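Side-chain contacts in probable benzoylformate decarboxylase (Rhodococcus jostii, PDB 7ORX), which binds thiamine diphosphate together with a metal ion, as a member of the thiamine diphosphate-dependent enzyme family: residues D58-S61 and L62-E66; Q101-R104 and S105-G108; Q109-M112 and L113-V116; N458-G462 and A463-F467. All blocks are in the same frame, centred on the assembly; numbering follows the deposited sequence.

Contact 1. Residues D58-S61 and L62-E66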
# COMPACT_ATOMS: atom_id res chain seq x y z
N ASP C 58 -11.59 -14.54 -17.75
CA ASP C 58 -10.34 -15.33 -17.57
C ASP C 58 -10.39 -16.51 -18.54
O ASP C 58 -9.43 -16.71 -19.31
CB ASP C 58 -10.15 -15.73 -16.11
CG ASP C 58 -8.70 -16.07 -15.73
OD1 ASP C 58 -7.80 -15.78 -16.54
OD2 ASP C 58 -8.45 -16.66 -14.62
N GLY C 59 -11.49 -17.27 -18.53
CA GLY C 59 -11.62 -18.43 -19.42
C GLY C 59 -11.48 -18.00 -20.86
O GLY C 59 -10.80 -18.68 -21.65
N TYR C 60 -12.13 -16.91 -21.21
CA TYR C 60 -12.12 -16.40 -22.60
C TYR C 60 -10.66 -16.10 -23.00
O TYR C 60 -10.19 -16.46 -24.08
CB TYR C 60 -13.02 -15.17 -22.70
CG TYR C 60 -13.19 -14.69 -24.11
CD1 TYR C 60 -12.30 -13.78 -24.65
CD2 TYR C 60 -14.22 -15.16 -24.91
CE1 TYR C 60 -12.42 -13.35 -25.95
CE2 TYR C 60 -14.35 -14.74 -26.22
CZ TYR C 60 -13.46 -13.81 -26.74
OH TYR C 60 -13.59 -13.38 -28.01
N SER C 61 -9.94 -15.48 -22.07
CA SER C 61 -8.53 -15.10 -22.26
C SER C 61 -7.63 -16.33 -22.42
O SER C 61 -6.74 -16.32 -23.26
CB SER C 61 -8.10 -14.25 -21.14
OG SER C 61 -6.67 -14.21 -21.11
N LEU C 62 -7.83 -17.34 -21.60
CA LEU C 62 -6.95 -18.54 -21.58
C LEU C 62 -7.05 -19.26 -22.92
O LEU C 62 -6.04 -19.76 -23.42
CB LEU C 62 -7.37 -19.45 -20.43
CG LEU C 62 -6.95 -18.94 -19.06
CD1 LEU C 62 -7.76 -19.58 -17.94
CD2 LEU C 62 -5.49 -19.22 -18.85
N VAL C 63 -8.22 -19.31 -23.51
CA VAL C 63 -8.38 -20.07 -24.77
C VAL C 63 -7.73 -19.29 -25.90
O VAL C 63 -7.01 -19.93 -26.69
CB VAL C 63 -9.85 -20.37 -25.04
CG1 VAL C 63 -10.02 -20.93 -26.44
CG2 VAL C 63 -10.45 -21.29 -23.99
N THR C 64 -7.95 -17.97 -25.95
CA THR C 64 -7.53 -17.11 -27.08
C THR C 64 -6.06 -16.75 -26.97
O THR C 64 -5.42 -16.64 -28.01
CB THR C 64 -8.36 -15.82 -27.16
OG1 THR C 64 -8.15 -15.10 -25.95
CG2 THR C 64 -9.85 -16.05 -27.31
N GLY C 65 -5.55 -16.55 -25.75
CA GLY C 65 -4.19 -16.05 -25.52
C GLY C 65 -4.17 -14.54 -25.49
O GLY C 65 -3.20 -13.99 -25.00
N GLU C 66 -5.26 -13.89 -25.89
CA GLU C 66 -5.32 -12.43 -26.13
C GLU C 66 -5.69 -11.69 -24.85
O GLU C 66 -6.36 -12.30 -23.99
CB GLU C 66 -6.37 -12.15 -27.19
CG GLU C 66 -6.02 -12.74 -28.55
CD GLU C 66 -7.16 -12.71 -29.54
OE1 GLU C 66 -8.38 -12.73 -29.12
OE2 GLU C 66 -6.83 -12.61 -30.77
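The ring of Tyr60 carries the methyl of Thr64 on one face: CG2 lies 4.0 Å above the ring plane, displaced toward the rim. The ring of Phe24 also meets it, the two planes inclined at about 60°. With CG of Tyr60 anti to the backbone N (chi1 -173°), the ring is laid along the helix in the direction of Thr64, one turn later. A threonine suits that later position because it has both a methyl for the ring and a hydroxyl for the backbone. Thr64 OG1 gives a hydrogen bond to Tyr60 O at 3.1 Å, while Thr64 N reaches the same oxygen from the opposite face of the carbonyl. Thr64 OG1 also accepts from Glu66 N at 3.1 Å, which makes an ST turn and holds the first residues beyond the helix. Gly65, between them, leaves helical geometry with positive phi, a conformation that a residue without a side chain adopts readily; Gly65 N still bonds to Ser61 O at 2.8 Å. Ser61 OG adds a weak bond to Glu66 O. On another side of the helix, Leu62 CD1 sits 4.0 Å from Asp58 OD1, the two side chains crossing at a slant. That carboxylate is committed elsewhere, OD1 accepting from Ser93 OG. Residues 58 to 64 form the last turns of helix 50-64, and Gly65 and Glu66 lead out of it. Tyr60 and Ser61 both touch Thr68 on strand 68-73, whereas Tyr60 and Val63 rest against helix 409-418, so the helix end touches both that strand and a helix from the C-terminal part of the chain.

Contact 2. Residues Q101-R104 and S105-G108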
# COMPACT_ATOMS: atom_id res chain seq x y z
N GLN C 101 -15.62 5.08 -11.66
CA GLN C 101 -15.41 5.87 -10.43
C GLN C 101 -16.39 7.04 -10.46
O GLN C 101 -16.87 7.40 -11.53
CB GLN C 101 -13.94 6.27 -10.34
CG GLN C 101 -13.64 7.34 -9.32
CD GLN C 101 -13.75 6.79 -7.91
OE1 GLN C 101 -14.86 6.61 -7.39
NE2 GLN C 101 -12.59 6.56 -7.29
N GLN C 102 -16.67 7.59 -9.30
CA GLN C 102 -17.63 8.70 -9.10
C GLN C 102 -17.06 9.96 -9.77
O GLN C 102 -15.90 9.96 -10.20
CB GLN C 102 -17.85 8.71 -7.59
CG GLN C 102 -18.89 9.66 -7.05
CD GLN C 102 -20.28 9.45 -7.58
OE1 GLN C 102 -20.75 10.20 -8.43
NE2 GLN C 102 -20.97 8.47 -7.05
N VAL C 103 -17.87 10.98 -9.98
CA VAL C 103 -17.41 12.24 -10.64
C VAL C 103 -16.14 12.72 -9.93
O VAL C 103 -16.10 12.73 -8.72
CB VAL C 103 -18.53 13.29 -10.65
CG1 VAL C 103 -18.05 14.70 -10.88
CG2 VAL C 103 -19.58 12.95 -11.70
N ARG C 104 -15.16 13.16 -10.70
CA ARG C 104 -13.77 13.44 -10.25
C ARG C 104 -13.77 14.48 -9.11
O ARG C 104 -13.09 14.22 -8.11
CB ARG C 104 -12.98 13.86 -11.50
CG ARG C 104 -11.49 13.92 -11.26
CD ARG C 104 -10.76 14.22 -12.55
NE ARG C 104 -10.42 13.00 -13.25
CZ ARG C 104 -9.35 12.23 -13.01
NH1 ARG C 104 -8.48 12.56 -12.06
NH2 ARG C 104 -9.15 11.11 -13.69
N SER C 105 -14.54 15.56 -9.21
CA SER C 105 -14.61 16.61 -8.15
C SER C 105 -15.18 16.08 -6.81
O SER C 105 -14.88 16.69 -5.78
CB SER C 105 -15.32 17.88 -8.60
OG SER C 105 -16.50 17.60 -9.34
N THR C 106 -15.92 14.96 -6.78
CA THR C 106 -16.69 14.51 -5.58
C THR C 106 -16.02 13.34 -4.83
O THR C 106 -16.50 13.00 -3.71
CB THR C 106 -18.14 14.12 -5.95
OG1 THR C 106 -18.18 12.90 -6.72
CG2 THR C 106 -18.87 15.24 -6.66
N ILE C 107 -14.95 12.72 -5.36
CA ILE C 107 -14.33 11.51 -4.74
C ILE C 107 -13.81 11.86 -3.32
O ILE C 107 -14.00 11.07 -2.42
CB ILE C 107 -13.23 10.93 -5.65
CG1 ILE C 107 -13.79 10.43 -6.99
CG2 ILE C 107 -12.44 9.83 -4.94
CD1 ILE C 107 -12.76 10.41 -8.12
N GLY C 108 -13.19 13.02 -3.13
CA GLY C 108 -12.56 13.44 -1.86
C GLY C 108 -13.55 13.48 -0.70
O GLY C 108 -13.18 13.02 0.39
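The loop that follows strand 95-101 begins with a tight turn in which Thr106 grips Val103 twice. Thr106 N bonds to Val103 O at 3.0 Å from above the carbonyl plane, and Thr106 OG1 bonds to that oxygen at 2.9 Å. The hydroxyl stands between the backbone N and the carbonyl carbon (chi1 70°), which turns it back on the preceding residues. Threonine fits here because its oxygen doubles the backbone bond; Thr106 OG1 also lies 3.3 Å from Gln102 CG. This i to i+3 bond bends the chain and brings Ile107 back over the end of the strand. There, Ile107 CD1 packs 3.4 Å from Gln101 CG, the two side chains arriving from opposite directions. Gln101 combines an apolar middle with a polar end: its OE1 accepts from Gln102 N at 2.8 Å, on a lone pair in the carbonyl plane, and its NE2 donates to Glu131 OE1 and Asn115 O. This fixes the rotation of the amide and satisfies it in a buried place. Arg104 runs off from the turn to a salt bridge with Asp165, its long chain suited to spanning that distance. Arg104 O accepts from Thr133 OG1 of the second subunit, and Tyr286 of the third subunit packs on Val103, Ser105 and Thr106.

Contact 3. Residues Q109-M112 and L113-V116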
# COMPACT_ATOMS: atom_id res chain seq x y z
N GLN C 109 -14.76 14.02 -0.92
CA GLN C 109 -15.89 14.09 0.06
C GLN C 109 -16.44 12.69 0.40
O GLN C 109 -17.31 12.64 1.29
CB GLN C 109 -17.09 14.86 -0.49
CG GLN C 109 -16.74 16.15 -1.22
CD GLN C 109 -17.95 16.74 -1.90
OE1 GLN C 109 -19.09 16.67 -1.41
NE2 GLN C 109 -17.71 17.30 -3.07
N GLU C 110 -15.98 11.64 -0.30
CA GLU C 110 -16.44 10.23 -0.24
C GLU C 110 -17.96 10.22 -0.33
O GLU C 110 -18.63 9.81 0.64
CB GLU C 110 -15.97 9.56 1.05
CG GLU C 110 -14.49 9.16 1.10
CD GLU C 110 -14.05 8.64 2.48
OE1 GLU C 110 -14.56 7.54 2.92
OE2 GLU C 110 -13.27 9.37 3.17
N VAL C 111 -18.50 10.70 -1.44
CA VAL C 111 -19.95 10.56 -1.77
C VAL C 111 -20.20 9.08 -2.07
O VAL C 111 -19.23 8.32 -2.23
CB VAL C 111 -20.38 11.48 -2.93
CG1 VAL C 111 -20.10 12.96 -2.64
CG2 VAL C 111 -19.77 11.05 -4.27
N MET C 112 -21.47 8.69 -2.13
CA MET C 112 -21.95 7.30 -2.36
C MET C 112 -21.29 6.76 -3.64
O MET C 112 -21.30 7.48 -4.63
CB MET C 112 -23.48 7.33 -2.45
CG MET C 112 -24.19 5.98 -2.46
SD MET C 112 -24.04 4.99 -0.96
CE MET C 112 -25.31 3.77 -1.30
N LEU C 113 -20.68 5.57 -3.57
CA LEU C 113 -20.04 4.81 -4.69
C LEU C 113 -18.72 5.46 -5.16
O LEU C 113 -18.30 5.18 -6.31
CB LEU C 113 -21.03 4.60 -5.85
CG LEU C 113 -21.95 3.37 -5.72
CD1 LEU C 113 -21.21 2.09 -5.29
CD2 LEU C 113 -23.12 3.61 -4.77
N SER C 114 -18.07 6.25 -4.28
CA SER C 114 -16.61 6.58 -4.29
C SER C 114 -15.81 5.32 -3.95
O SER C 114 -16.12 4.67 -2.92
CB SER C 114 -16.23 7.67 -3.32
OG SER C 114 -16.55 8.92 -3.84
N ASN C 115 -14.82 5.02 -4.80
CA ASN C 115 -13.68 4.10 -4.56
C ASN C 115 -12.56 4.95 -3.93
O ASN C 115 -12.00 5.80 -4.62
CB ASN C 115 -13.37 3.35 -5.87
CG ASN C 115 -12.32 2.26 -5.78
OD1 ASN C 115 -11.66 2.08 -4.74
ND2 ASN C 115 -12.13 1.55 -6.89
N VAL C 116 -12.33 4.80 -2.62
CA VAL C 116 -11.31 5.58 -1.85
C VAL C 116 -9.95 4.86 -1.99
O VAL C 116 -9.86 3.73 -1.47
CB VAL C 116 -11.73 5.76 -0.37
CG1 VAL C 116 -10.87 6.81 0.35
CG2 VAL C 116 -13.21 6.11 -0.22
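Leu113 opens the second half of the loop lying side by side with Met112, both side chains pointing the same way, with Leu113 CD2 3.5 Å from Met112 CG. Met112 and Leu113 are the two central residues of a type II beta turn that runs from Val111 to Ser114. The turn gives Leu113 positive phi (72°), more usual for glycine or asparagine at this place, and its branched apolar side chain comes to about 5 Å from a bound thiamine diphosphate. Ser114 closes the turn: its N donates to Val111 O at 3.1 Å, and its OG makes a weak bond to that oxygen at 3.2 Å. Serine is small enough to sit inside the bend, where Ser114 OG also lies 3.9 Å from Val111 CG2 and 3.8 Å from Glu110 CA. Asn115 carries the chain on to Val116, whose CG2, anti to the carbonyl carbon, packs 3.6 Å from Glu110 CG, the two side chains meeting at about a right angle. Valine thus covers the aliphatic part of the glutamate, while the carboxylate goes on to the third subunit, where OE1 is hydrogen-bonded to Tyr90 OH. In the same subunit Ser403 and Gly404 touch Leu113 and Met112, so the turn is held at a boundary between chains. Within its own chain the loop spans the gap between strand 95-101 and helix 118-121, and helix 74-79 backs it, with Ala74 and Ser76 against Leu113 and Ala75 against Asn115.

Contact 4. Residues N458-G462 and A463-F467; sequences NGTYG and ALRGF. With NA (sodium ion), chain J; TPP (thiamine diphosphate), chain I.
Thr460 meets Arg465 just after Asn458, whose side chain binds the sodium ion, and Gly459, whose positive phi comes easily to a residue with no side chain. Thr460 works in two directions. Its O binds the sodium at 2.0 Å, while its OG1, anti to the backbone N (chi1 -162°), lies at the edge of the Arg465 guanidinium, 3.1 Å from NE. That hydroxyl is hydrogen-bonded to Leu479 O and to Asp480 OD1, and Asp480 also forms a salt bridge with Arg465 NH2. Tyr461 comes next and supplies a flat apolar surface: the CM4 methyl of thiamine diphosphate sits 4.0 Å above the ring, over its centre. Tyr461 CB is 4.1 Å from Leu464 CB, and Tyr461 OH is hydrogen-bonded to Asn26 of the third subunit. Tyr461 O accepts from Arg465 N at 3.3 Å, drawing the loop into the first turn of helix 462-470. Gly462, which lets the diphosphate close to the backbone, gives a weak bond from N to O3B of thiamine diphosphate at 3.2 Å, and its O accepts from Gly466 N. Ala463 N follows with a bond to O2B of thiamine diphosphate at 2.9 Å. Asn458 is the last residue of the GDG...NN thiamine diphosphate motif, in which Asp431, another ligand of the sodium, is the aspartate. Negative diphosphate oxygens are thus met by a cation, by backbone N-H groups and by the start of a helix, whose dipole would probably help to offset their charge.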
# COMPACT_ATOMS: atom_id res chain seq x y z
N ASN C 458 -20.86 -35.10 -4.49
CA ASN C 458 -20.61 -36.10 -3.44
C ASN C 458 -21.12 -35.60 -2.07
O ASN C 458 -20.84 -36.24 -1.06
CB ASN C 458 -19.17 -36.63 -3.49
CG ASN C 458 -18.07 -35.62 -3.33
OD1 ASN C 458 -18.33 -34.48 -2.98
ND2 ASN C 458 -16.86 -36.06 -3.60
N GLY C 459 -21.95 -34.55 -2.05
CA GLY C 459 -22.63 -34.05 -0.84
C GLY C 459 -21.70 -33.37 0.15
O GLY C 459 -22.18 -33.01 1.24
N THR C 460 -20.43 -33.15 -0.21
CA THR C 460 -19.33 -32.80 0.72
C THR C 460 -18.26 -31.92 0.02
O THR C 460 -18.18 -31.89 -1.25
CB THR C 460 -18.75 -34.08 1.32
OG1 THR C 460 -18.00 -33.79 2.50
CG2 THR C 460 -17.86 -34.84 0.35
N TYR C 461 -17.46 -31.24 0.84
CA TYR C 461 -16.13 -30.68 0.47
C TYR C 461 -15.10 -31.81 0.62
O TYR C 461 -14.47 -31.93 1.68
CB TYR C 461 -15.80 -29.47 1.35
CG TYR C 461 -16.65 -28.24 1.15
CD1 TYR C 461 -17.14 -27.87 -0.09
CD2 TYR C 461 -16.90 -27.39 2.21
CE1 TYR C 461 -17.88 -26.71 -0.26
CE2 TYR C 461 -17.63 -26.22 2.06
CZ TYR C 461 -18.12 -25.87 0.81
OH TYR C 461 -18.82 -24.71 0.62
N GLY C 462 -14.98 -32.64 -0.40
CA GLY C 462 -14.20 -33.89 -0.36
C GLY C 462 -12.73 -33.67 -0.07
O GLY C 462 -12.21 -34.37 0.82
N ALA C 463 -12.06 -32.74 -0.77
CA ALA C 463 -10.60 -32.50 -0.64
C ALA C 463 -10.27 -31.98 0.76
O ALA C 463 -9.14 -32.22 1.19
CB ALA C 463 -10.12 -31.54 -1.71
N LEU C 464 -11.23 -31.33 1.45
CA LEU C 464 -11.09 -30.82 2.84
C LEU C 464 -11.22 -31.95 3.86
O LEU C 464 -10.67 -31.77 4.96
CB LEU C 464 -12.14 -29.75 3.15
CG LEU C 464 -11.91 -28.37 2.54
CD1 LEU C 464 -12.78 -27.36 3.27
CD2 LEU C 464 -10.42 -27.99 2.55
N ARG C 465 -11.98 -33.01 3.53
CA ARG C 465 -11.99 -34.28 4.31
C ARG C 465 -10.65 -35.00 4.11
O ARG C 465 -10.13 -35.50 5.11
CB ARG C 465 -13.16 -35.16 3.89
CG ARG C 465 -14.52 -34.63 4.33
CD ARG C 465 -15.58 -35.72 4.21
NE ARG C 465 -16.78 -35.29 4.89
CZ ARG C 465 -16.93 -35.29 6.21
NH1 ARG C 465 -15.95 -35.70 6.99
NH2 ARG C 465 -18.05 -34.83 6.73
N GLY C 466 -10.11 -35.01 2.87
CA GLY C 466 -8.73 -35.44 2.50
C GLY C 466 -7.66 -34.80 3.36
O GLY C 466 -6.73 -35.51 3.79
N PHE C 467 -7.78 -33.50 3.60
CA PHE C 467 -6.82 -32.65 4.37
C PHE C 467 -6.98 -32.88 5.89
O PHE C 467 -5.94 -32.88 6.58
CB PHE C 467 -6.95 -31.17 3.99
CG PHE C 467 -5.91 -30.69 3.01
CD1 PHE C 467 -4.66 -30.27 3.47
CD2 PHE C 467 -6.18 -30.65 1.65
CE1 PHE C 467 -3.69 -29.81 2.58
CE2 PHE C 467 -5.22 -30.18 0.75
CZ PHE C 467 -3.97 -29.78 1.22
NA NA J . -17.96 -32.41 -3.19
N1' TPP I . -12.91 -20.94 -0.66
C2' TPP I . -12.37 -20.65 -1.85
CM2 TPP I . -12.82 -19.40 -2.54
N3' TPP I . -11.45 -21.39 -2.47
C4' TPP I . -11.03 -22.50 -1.85
N4' TPP I . -10.10 -23.22 -2.49
C5' TPP I . -11.55 -22.91 -0.60
C6' TPP I . -12.50 -22.06 -0.05
C7' TPP I . -11.12 -24.18 0.11
N3 TPP I . -11.54 -25.42 -0.57
C2 TPP I . -10.67 -26.22 -1.19
S1 TPP I . -11.39 -27.64 -1.83
C5 TPP I . -12.92 -27.11 -1.21
C4 TPP I . -12.86 -25.88 -0.64
CM4 TPP I . -14.02 -25.10 -0.10
C6 TPP I . -14.13 -28.01 -1.29
C7 TPP I . -14.85 -27.93 -2.61
O7 TPP I . -14.93 -29.27 -3.11
PA TPP I . -15.98 -29.67 -4.25
O1A TPP I . -16.19 -28.71 -5.38
O2A TPP I . -17.20 -30.05 -3.49
O3A TPP I . -15.17 -30.94 -4.79
PB TPP I . -14.70 -32.28 -3.98
O1B TPP I . -14.00 -33.20 -4.97
O2B TPP I . -13.80 -31.83 -2.85
O3B TPP I . -16.00 -32.86 -3.47
O HOH W 1 -17.89 -33.12 -5.45

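Contacts 2 and 3 are successive halves of one buried loop between strand 95-101 and helix 118-121; they touch each other, and both meet the third subunit. Contact 1 lies nearer the centre of the chain, about 33 Å from each of them between centres, and is partly buried with no other chain touching it. Its bonds are those of an ending helix, whereas in contacts 2 and 3 a hydroxyl adds to a backbone bond, only weakly in contact 3. Contact 4, partly buried in the C-terminal thiamine diphosphate-binding domain, starts a helix instead and alone has a metal and diphosphate among its partners. Contact 3 comes near a cofactor through an apolar side chain.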